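Local coordinates for protein peroxisomal catalase (Pichia angusta, PDB 2XQ1) that breaks down hydrogen peroxide to water and oxygen with a heme cofactor, probably protecting the cell from the peroxide made by peroxisomal oxidases, at residues 23-27 with 38-42. Numbering follows the deposited sequence.
Sequences TQRIP and PIGPL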
ATOM      1  N   THR O  23     -31.381  -3.056   1.897  1.00 43.49           N
ATOM      2  CA  THR O  23     -30.625  -1.806   2.034  1.00 42.70           C
ATOM      3  C   THR O  23     -31.551  -0.690   2.429  1.00 42.76           C
ATOM      4  O   THR O  23     -32.720  -0.696   2.049  1.00 43.44           O
ATOM      5  CB  THR O  23     -29.905  -1.408   0.726  1.00 42.38           C
ATOM      6  OG1 THR O  23     -30.738  -1.698  -0.405  1.00 41.82           O
ATOM      7  CG2 THR O  23     -28.615  -2.183   0.586  1.00 41.67           C
ATOM      8  N   GLN O  24     -31.031   0.272   3.175  1.00 42.77           N
ATOM      9  CA  GLN O  24     -31.825   1.402   3.651  1.00 43.33           C
ATOM     10  C   GLN O  24     -32.151   2.465   2.605  1.00 44.11           C
ATOM     11  O   GLN O  24     -31.278   2.857   1.823  1.00 44.69           O
ATOM     12  CB  GLN O  24     -31.132   2.047   4.832  1.00 42.67           C
ATOM     13  CG  GLN O  24     -31.593   1.429   6.136  1.00 43.77           C
ATOM     14  CD  GLN O  24     -30.621   1.645   7.283  1.00 44.02           C
ATOM     15  OE1 GLN O  24     -29.982   0.705   7.728  1.00 44.95           O
ATOM     16  NE2 GLN O  24     -30.487   2.888   7.749  1.00 42.99           N
ATOM     17  N   ARG O  25     -33.404   2.924   2.599  1.00 44.91           N
ATOM     18  CA  ARG O  25     -33.806   4.077   1.795  1.00 46.10           C
ATOM     19  C   ARG O  25     -35.001   4.816   2.402  1.00 47.33           C
ATOM     20  O   ARG O  25     -35.716   4.275   3.249  1.00 47.71           O
ATOM     21  CB  ARG O  25     -34.088   3.672   0.339  1.00 45.79           C
ATOM     22  CG  ARG O  25     -35.486   3.127   0.058  1.00 45.01           C
ATOM     23  CD  ARG O  25     -35.672   1.671   0.463  1.00 43.85           C
ATOM     24  NE  ARG O  25     -34.530   0.824   0.137  1.00 42.46           N
ATOM     25  CZ  ARG O  25     -34.282   0.296  -1.062  1.00 43.16           C
ATOM     26  NH1 ARG O  25     -35.091   0.510  -2.100  1.00 42.63           N
ATOM     27  NH2 ARG O  25     -33.197  -0.458  -1.223  1.00 44.32           N
ATOM     28  N   ILE O  26     -35.182   6.070   1.995  1.00 48.81           N
ATOM     29  CA  ILE O  26     -36.414   6.790   2.284  1.00 50.04           C
ATOM     30  C   ILE O  26     -37.159   6.772   0.961  1.00 51.08           C
ATOM     31  O   ILE O  26     -36.586   7.155  -0.058  1.00 51.66           O
ATOM     32  CB  ILE O  26     -36.138   8.243   2.731  1.00 49.99           C
ATOM     33  CG1 ILE O  26     -35.409   8.259   4.080  1.00 49.39           C
ATOM     34  CG2 ILE O  26     -37.446   9.033   2.834  1.00 50.37           C
ATOM     35  CD1 ILE O  26     -34.951   9.642   4.504  1.00 48.61           C
ATOM     36  N   PRO O  27     -38.420   6.312   0.958  1.00 52.08           N
ATOM     37  CA  PRO O  27     -39.181   6.124  -0.287  1.00 53.01           C
ATOM     38  C   PRO O  27     -39.765   7.402  -0.883  1.00 54.26           C
ATOM     39  O   PRO O  27     -40.166   8.301  -0.144  1.00 54.39           O
ATOM     40  CB  PRO O  27     -40.330   5.206   0.130  1.00 52.98           C
ATOM     41  CG  PRO O  27     -40.137   4.917   1.590  1.00 52.65           C
ATOM     42  CD  PRO O  27     -39.191   5.918   2.143  1.00 52.13           C
ATOM     43  N   PRO O  38     -41.086   0.884  -2.719  1.00 53.06           N
ATOM     44  CA  PRO O  38     -40.420   1.950  -1.939  1.00 51.65           C
ATOM     45  C   PRO O  38     -38.938   2.171  -2.325  1.00 50.27           C
ATOM     46  O   PRO O  38     -38.025   1.537  -1.776  1.00 49.68           O
ATOM     47  CB  PRO O  38     -40.574   1.476  -0.484  1.00 51.58           C
ATOM     48  CG  PRO O  38     -40.724  -0.026  -0.577  1.00 52.28           C
ATOM     49  CD  PRO O  38     -41.368  -0.324  -1.916  1.00 52.87           C
ATOM     50  N   ILE O  39     -38.719   3.072  -3.279  1.00 48.80           N
ATOM     51  CA  ILE O  39     -37.370   3.377  -3.775  1.00 47.10           C
ATOM     52  C   ILE O  39     -36.954   4.777  -3.327  1.00 45.81           C
ATOM     53  O   ILE O  39     -37.776   5.686  -3.249  1.00 45.90           O
ATOM     54  CB  ILE O  39     -37.298   3.287  -5.329  1.00 47.02           C
ATOM     55  CG1 ILE O  39     -37.856   1.956  -5.835  1.00 46.72           C
ATOM     56  CG2 ILE O  39     -35.873   3.502  -5.826  1.00 47.17           C
ATOM     57  CD1 ILE O  39     -37.056   0.739  -5.422  1.00 46.99           C
ATOM     58  N   GLY O  40     -35.677   4.944  -3.035  1.00 44.20           N
ATOM     59  CA  GLY O  40     -35.148   6.245  -2.672  1.00 42.50           C
ATOM     60  C   GLY O  40     -33.635   6.205  -2.691  1.00 41.60           C
ATOM     61  O   GLY O  40     -33.031   5.130  -2.893  1.00 42.23           O
ATOM     62  N   PRO O  41     -32.994   7.367  -2.476  1.00 40.33           N
ATOM     63  CA  PRO O  41     -31.528   7.432  -2.437  1.00 39.15           C
ATOM     64  C   PRO O  41     -30.956   6.552  -1.321  1.00 38.02           C
ATOM     65  O   PRO O  41     -31.591   6.412  -0.249  1.00 38.37           O
ATOM     66  CB  PRO O  41     -31.239   8.912  -2.121  1.00 39.13           C
ATOM     67  CG  PRO O  41     -32.519   9.621  -2.247  1.00 39.31           C
ATOM     68  CD  PRO O  41     -33.609   8.633  -2.051  1.00 40.18           C
ATOM     69  N   LEU O  42     -29.783   5.970  -1.573  1.00 36.16           N
ATOM     70  CA  LEU O  42     -29.135   5.113  -0.604  1.00 34.64           C
ATOM     71  C   LEU O  42     -28.456   5.992   0.440  1.00 34.49           C
ATOM     72  O   LEU O  42     -28.018   7.094   0.119  1.00 34.26           O
ATOM     73  CB  LEU O  42     -28.167   4.161  -1.299  1.00 33.80           C
ATOM     74  CG  LEU O  42     -28.658   2.773  -1.744  1.00 32.63           C
ATOM     75  CD1 LEU O  42     -30.141   2.725  -2.133  1.00 32.74           C
ATOM     76  CD2 LEU O  42     -27.779   2.174  -2.858  1.00 30.74           C
TER
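The guanidinium of R25 meets the 38-42 segment with its edge: P38 O and the CD1 methyl of I39 both lie near its plane, at the NH1 end, while T23 CB borders the same plane within its own strand. Y429 of the second subunit also packs on R25, in the catalase N-terminal arm, which reaches into neighbouring subunits of the tetramer. R25 NH1 donates to P38 O at 3.1 Å, in the carbonyl plane and on a lone pair (N-H...O 157°). R25 NE donates to T23 O at 3.0 Å from above that carbonyl's plane, and R25 NH2 adds weak bonds to T23 O and OG1. R25 CG sits between the backbone N and the carbonyl carbon (chi1 84°), and further bends at chi2 and chi3 fold the chain back along its own strand, with R25 CG 3.6 Å from G40 N. Next along the chain, I26 O receives a CA-H...O contact from G40 CA (3.1 Å), and P27 CB meets P38 CB at 3.8 Å. With an alanine at R25 the guanidinium is gone, and P38 O and T23 O would probably each lose their side-chain donors. The buried guanidinium shares its N-H groups between these two carbonyls, which probably help to offset its charge.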